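Local coordinates for CdiI immunity protein (Yersinia kristensenii ATCC 33638, PDB 5E3E), which probably protects Yersinia kristensenii cells by binding and neutralising the toxic C-terminal domain of CdiA, a nuclease of the RNase A superfamily, at residues S11-F22 against L69-Y77. Numbering follows the deposited sequence.
Sequences SYLLRCYFNQDF and LLNKLDCSY
Phe18 and Phe22 meet Tyr77 in an aromatic cluster where the chain leaving helix 8-17 meets the loop that follows helix 62-72 in this all-helical immunity protein. The packing is tight here: Phe18 CD1 lies 3.6 Å from Tyr77 CB, with the two rings near parallel but slid apart, while Phe22 CZ reaches Tyr77 CD1 obliquely at 3.6 Å. Cys75 turns SG anti to its backbone N (chi1 -176°), which brings the sulfur against both Leu14 CD2 and Phe18 CB; Trp89 of helix 86-96 packs against Leu14, Phe18 and Cys75. Leu14 CD1 continues the apolar layer to Leu73 CB.

The other side faces the bound toxin and is polar and watery. One water lies within hydrogen-bonding distance of Leu14 O, Asp74 O and Ser76 OG; a second links that hydroxyl to Gln20 NE2, and the Gln20 amide also bonds Ser29 of the toxin chain. Asp74 pairs with Lys26 and Arg92 of the toxin chain, and Arg15 NH1 with its Glu65. The extended Arg15 side chain also donates to two carbonyls from the edge of its guanidinium, NH2 to Lys72 O (3.1 Å) and NE to Leu73 O, which should fix the rotation of the guanidinium. The NE bond is nearly straight (164°) and 2.9 Å long, yet NE sits above the carbonyl plane of Leu73, 53° out of it.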
loop_
_atom_site.group_PDB
_atom_site.type_symbol
_atom_site.label_atom_id
_atom_site.label_comp_id
_atom_site.label_asym_id
_atom_site.label_seq_id
_atom_site.Cartn_x
_atom_site.Cartn_y
_atom_site.Cartn_z
ATOM N N SER A 11 -1.682 2.638 8.565
ATOM C CA SER A 11 -2.059 1.675 7.509
ATOM C C SER A 11 -2.335 2.428 6.189
ATOM O O SER A 11 -1.949 1.977 5.137
ATOM C CB SER A 11 -3.260 0.852 7.897
ATOM O OG SER A 11 -2.928 0.081 9.038
ATOM N N TYR A 12 -2.995 3.589 6.277
ATOM C CA TYR A 12 -3.309 4.391 5.103
ATOM C C TYR A 12 -2.034 4.895 4.417
ATOM O O TYR A 12 -1.887 4.694 3.206
ATOM C CB TYR A 12 -4.212 5.568 5.477
ATOM C CG TYR A 12 -4.536 6.486 4.332
ATOM C CD1 TYR A 12 -5.344 6.061 3.281
ATOM C CD2 TYR A 12 -4.017 7.744 4.279
ATOM C CE1 TYR A 12 -5.650 6.899 2.217
ATOM C CE2 TYR A 12 -4.293 8.581 3.215
ATOM C CZ TYR A 12 -5.123 8.178 2.190
ATOM O OH TYR A 12 -5.425 9.043 1.122
ATOM N N LEU A 13 -1.121 5.532 5.173
ATOM C CA LEU A 13 0.170 5.912 4.614
ATOM C C LEU A 13 0.882 4.726 3.951
ATOM O O LEU A 13 1.372 4.832 2.848
ATOM C CB LEU A 13 1.097 6.489 5.671
ATOM C CG LEU A 13 2.507 6.901 5.270
ATOM C CD1 LEU A 13 2.458 8.065 4.255
ATOM C CD2 LEU A 13 3.281 7.290 6.524
ATOM N N LEU A 14 0.965 3.613 4.658
ATOM C CA LEU A 14 1.838 2.535 4.264
ATOM C C LEU A 14 1.244 1.678 3.147
ATOM O O LEU A 14 2.001 1.105 2.363
ATOM C CB LEU A 14 2.227 1.677 5.479
ATOM C CG LEU A 14 3.083 2.398 6.529
ATOM C CD1 LEU A 14 3.484 1.502 7.692
ATOM C CD2 LEU A 14 4.293 3.084 5.940
ATOM N N ARG A 15 -0.076 1.665 3.035
ATOM C CA ARG A 15 -0.740 0.881 2.011
ATOM C C ARG A 15 -1.171 1.669 0.805
ATOM O O ARG A 15 -1.151 1.116 -0.296
ATOM C CB ARG A 15 -1.914 0.111 2.561
ATOM C CG ARG A 15 -1.529 -0.838 3.650
ATOM C CD ARG A 15 -2.742 -1.571 4.166
ATOM N NE ARG A 15 -2.437 -2.488 5.272
ATOM C CZ ARG A 15 -3.328 -3.321 5.826
ATOM N NH1 ARG A 15 -4.597 -3.374 5.406
ATOM N NH2 ARG A 15 -2.969 -4.085 6.842
ATOM N N CYS A 16 -1.573 2.923 0.967
ATOM C CA CYS A 16 -2.064 3.691 -0.161
ATOM C C CYS A 16 -0.944 4.520 -0.778
ATOM O O CYS A 16 -0.971 4.763 -1.995
ATOM C CB CYS A 16 -3.242 4.580 0.206
ATOM S SG CYS A 16 -4.763 3.654 0.514
ATOM N N TYR A 17 -0.040 5.060 0.051
ATOM C CA TYR A 17 1.048 5.854 -0.467
ATOM C C TYR A 17 2.237 4.960 -0.746
ATOM O O TYR A 17 2.726 4.977 -1.876
ATOM C CB TYR A 17 1.416 7.032 0.462
ATOM C CG TYR A 17 0.454 8.188 0.266
ATOM C CD1 TYR A 17 -0.783 8.212 0.888
ATOM C CD2 TYR A 17 0.788 9.243 -0.618
ATOM C CE1 TYR A 17 -1.669 9.245 0.651
ATOM C CE2 TYR A 17 -0.066 10.290 -0.825
ATOM C CZ TYR A 17 -1.293 10.294 -0.194
ATOM O OH TYR A 17 -2.160 11.337 -0.432
ATOM N N PHE A 18 2.708 4.210 0.249
ATOM C CA PHE A 18 3.799 3.255 -0.000
ATOM C C PHE A 18 3.324 1.963 -0.624
ATOM O O PHE A 18 3.725 0.879 -0.230
ATOM C CB PHE A 18 4.678 3.045 1.224
ATOM C CG PHE A 18 5.492 4.249 1.584
ATOM C CD1 PHE A 18 6.608 4.579 0.856
ATOM C CD2 PHE A 18 5.104 5.091 2.614
ATOM C CE1 PHE A 18 7.363 5.696 1.181
ATOM C CE2 PHE A 18 5.869 6.219 2.952
ATOM C CZ PHE A 18 6.989 6.513 2.214
ATOM N N ASN A 19 2.457 2.092 -1.636
ATOM C CA ASN A 19 2.026 0.965 -2.439
ATOM C C ASN A 19 3.183 0.492 -3.350
ATOM O O ASN A 19 4.214 1.130 -3.433
ATOM C CB ASN A 19 0.745 1.286 -3.221
ATOM C CG ASN A 19 0.962 2.309 -4.299
ATOM O OD1 ASN A 19 1.686 2.066 -5.252
ATOM N ND2 ASN A 19 0.338 3.480 -4.157
ATOM N N GLN A 20 3.028 -0.664 -4.004
ATOM C CA GLN A 20 4.117 -1.203 -4.816
ATOM C C GLN A 20 4.556 -0.277 -5.950
ATOM O O GLN A 20 5.672 -0.411 -6.470
ATOM C CB GLN A 20 3.718 -2.551 -5.430
ATOM C CG GLN A 20 3.663 -3.665 -4.414
ATOM C CD GLN A 20 3.327 -5.016 -5.029
ATOM O OE1 GLN A 20 3.689 -5.318 -6.174
ATOM N NE2 GLN A 20 2.647 -5.848 -4.261
ATOM N N ASP A 21 3.675 0.632 -6.339
ATOM C CA ASP A 21 3.955 1.566 -7.414
ATOM C C ASP A 21 4.367 2.972 -6.957
ATOM O O ASP A 21 4.331 3.909 -7.763
ATOM C CB ASP A 21 2.733 1.676 -8.302
ATOM C CG ASP A 21 2.218 0.319 -8.748
ATOM O OD1 ASP A 21 3.021 -0.503 -9.191
ATOM O OD2 ASP A 21 1.022 0.075 -8.623
ATOM N N PHE A 22 4.835 3.122 -5.729
ATOM C CA PHE A 22 5.160 4.469 -5.197
ATOM C C PHE A 22 6.207 5.234 -6.013
ATOM O O PHE A 22 6.116 6.439 -6.128
ATOM C CB PHE A 22 5.538 4.421 -3.716
ATOM C CG PHE A 22 6.944 3.949 -3.435
ATOM C CD1 PHE A 22 7.216 2.604 -3.299
ATOM C CD2 PHE A 22 7.990 4.867 -3.251
ATOM C CE1 PHE A 22 8.507 2.153 -3.012
ATOM C CE2 PHE A 22 9.275 4.421 -2.968
ATOM C CZ PHE A 22 9.534 3.056 -2.883
ATOM N N LEU A 69 5.725 -2.982 10.660
ATOM C CA LEU A 69 5.677 -2.014 9.530
ATOM C C LEU A 69 5.575 -2.676 8.165
ATOM O O LEU A 69 4.733 -2.290 7.349
ATOM C CB LEU A 69 6.852 -1.047 9.561
ATOM C CG LEU A 69 7.032 -0.249 10.853
ATOM C CD1 LEU A 69 8.241 0.665 10.730
ATOM C CD2 LEU A 69 5.814 0.587 11.184
ATOM N N LEU A 70 6.434 -3.657 7.920
ATOM C CA LEU A 70 6.504 -4.343 6.632
ATOM C C LEU A 70 5.425 -5.375 6.389
ATOM O O LEU A 70 4.920 -5.449 5.282
ATOM C CB LEU A 70 7.892 -4.969 6.440
ATOM C CG LEU A 70 9.057 -4.020 6.217
ATOM C CD1 LEU A 70 10.324 -4.823 6.010
ATOM C CD2 LEU A 70 8.879 -3.065 5.034
ATOM N N ASN A 71 5.096 -6.193 7.381
ATOM C CA ASN A 71 4.181 -7.300 7.184
ATOM C C ASN A 71 2.772 -7.102 7.697
ATOM O O ASN A 71 1.822 -7.415 6.989
ATOM C CB ASN A 71 4.792 -8.561 7.765
ATOM C CG ASN A 71 6.147 -8.852 7.150
ATOM O OD1 ASN A 71 6.322 -8.705 5.933
ATOM N ND2 ASN A 71 7.141 -9.149 7.988
ATOM N N LYS A 72 2.615 -6.512 8.875
ATOM C CA LYS A 72 1.276 -6.339 9.437
ATOM C C LYS A 72 0.609 -5.107 8.850
ATOM O O LYS A 72 -0.454 -5.209 8.247
ATOM C CB LYS A 72 1.340 -6.279 10.961
ATOM C CG LYS A 72 1.972 -7.527 11.553
ATOM C CD LYS A 72 1.919 -7.583 13.069
ATOM C CE LYS A 72 2.382 -8.930 13.586
ATOM N NZ LYS A 72 3.051 -8.804 14.912
ATOM N N LEU A 73 1.262 -3.962 8.961
ATOM C CA LEU A 73 0.756 -2.742 8.273
ATOM C C LEU A 73 0.990 -2.776 6.748
ATOM O O LEU A 73 0.351 -2.057 6.008
ATOM C CB LEU A 73 1.358 -1.483 8.898
ATOM C CG LEU A 73 1.077 -1.271 10.387
ATOM C CD1 LEU A 73 1.830 -0.077 10.921
ATOM C CD2 LEU A 73 -0.399 -1.052 10.678
ATOM N N ASP A 74 1.896 -3.657 6.306
ATOM C CA ASP A 74 2.081 -4.027 4.909
ATOM C C ASP A 74 2.648 -2.930 4.018
ATOM O O ASP A 74 2.202 -2.800 2.855
ATOM C CB ASP A 74 0.810 -4.562 4.281
ATOM C CG ASP A 74 1.103 -5.456 3.052
ATOM O OD1 ASP A 74 2.176 -6.131 3.023
ATOM O OD2 ASP A 74 0.267 -5.481 2.093
ATOM N N CYS A 75 3.624 -2.186 4.539
ATOM C CA CYS A 75 4.401 -1.217 3.742
ATOM C C CYS A 75 5.101 -1.926 2.568
ATOM O O CYS A 75 5.722 -2.964 2.780
ATOM C CB CYS A 75 5.472 -0.583 4.621
ATOM S SG CYS A 75 6.430 0.721 3.815
ATOM N N SER A 76 5.026 -1.370 1.347
ATOM C CA SER A 76 5.734 -1.994 0.171
ATOM C C SER A 76 7.171 -1.500 0.022
ATOM O O SER A 76 7.989 -2.172 -0.605
ATOM C CB SER A 76 5.004 -1.696 -1.149
ATOM O OG SER A 76 3.708 -2.256 -1.137
ATOM N N TYR A 77 7.502 -0.351 0.611
ATOM C CA TYR A 77 8.846 0.203 0.539
ATOM C C TYR A 77 9.781 -0.472 1.528
ATOM O O TYR A 77 9.478 -0.538 2.739
ATOM C CB TYR A 77 8.786 1.706 0.792
ATOM C CG TYR A 77 10.119 2.361 1.054
ATOM C CD1 TYR A 77 11.216 2.122 0.208
ATOM C CD2 TYR A 77 10.290 3.232 2.131
ATOM C CE1 TYR A 77 12.445 2.740 0.436
ATOM C CE2 TYR A 77 11.512 3.835 2.364
ATOM C CZ TYR A 77 12.570 3.600 1.524
ATOM O OH TYR A 77 13.786 4.252 1.777
HETATM O O HOH W 1 1.893 -1.297 0.803
HETATM O O HOH W 2 2.562 -4.674 -1.319
#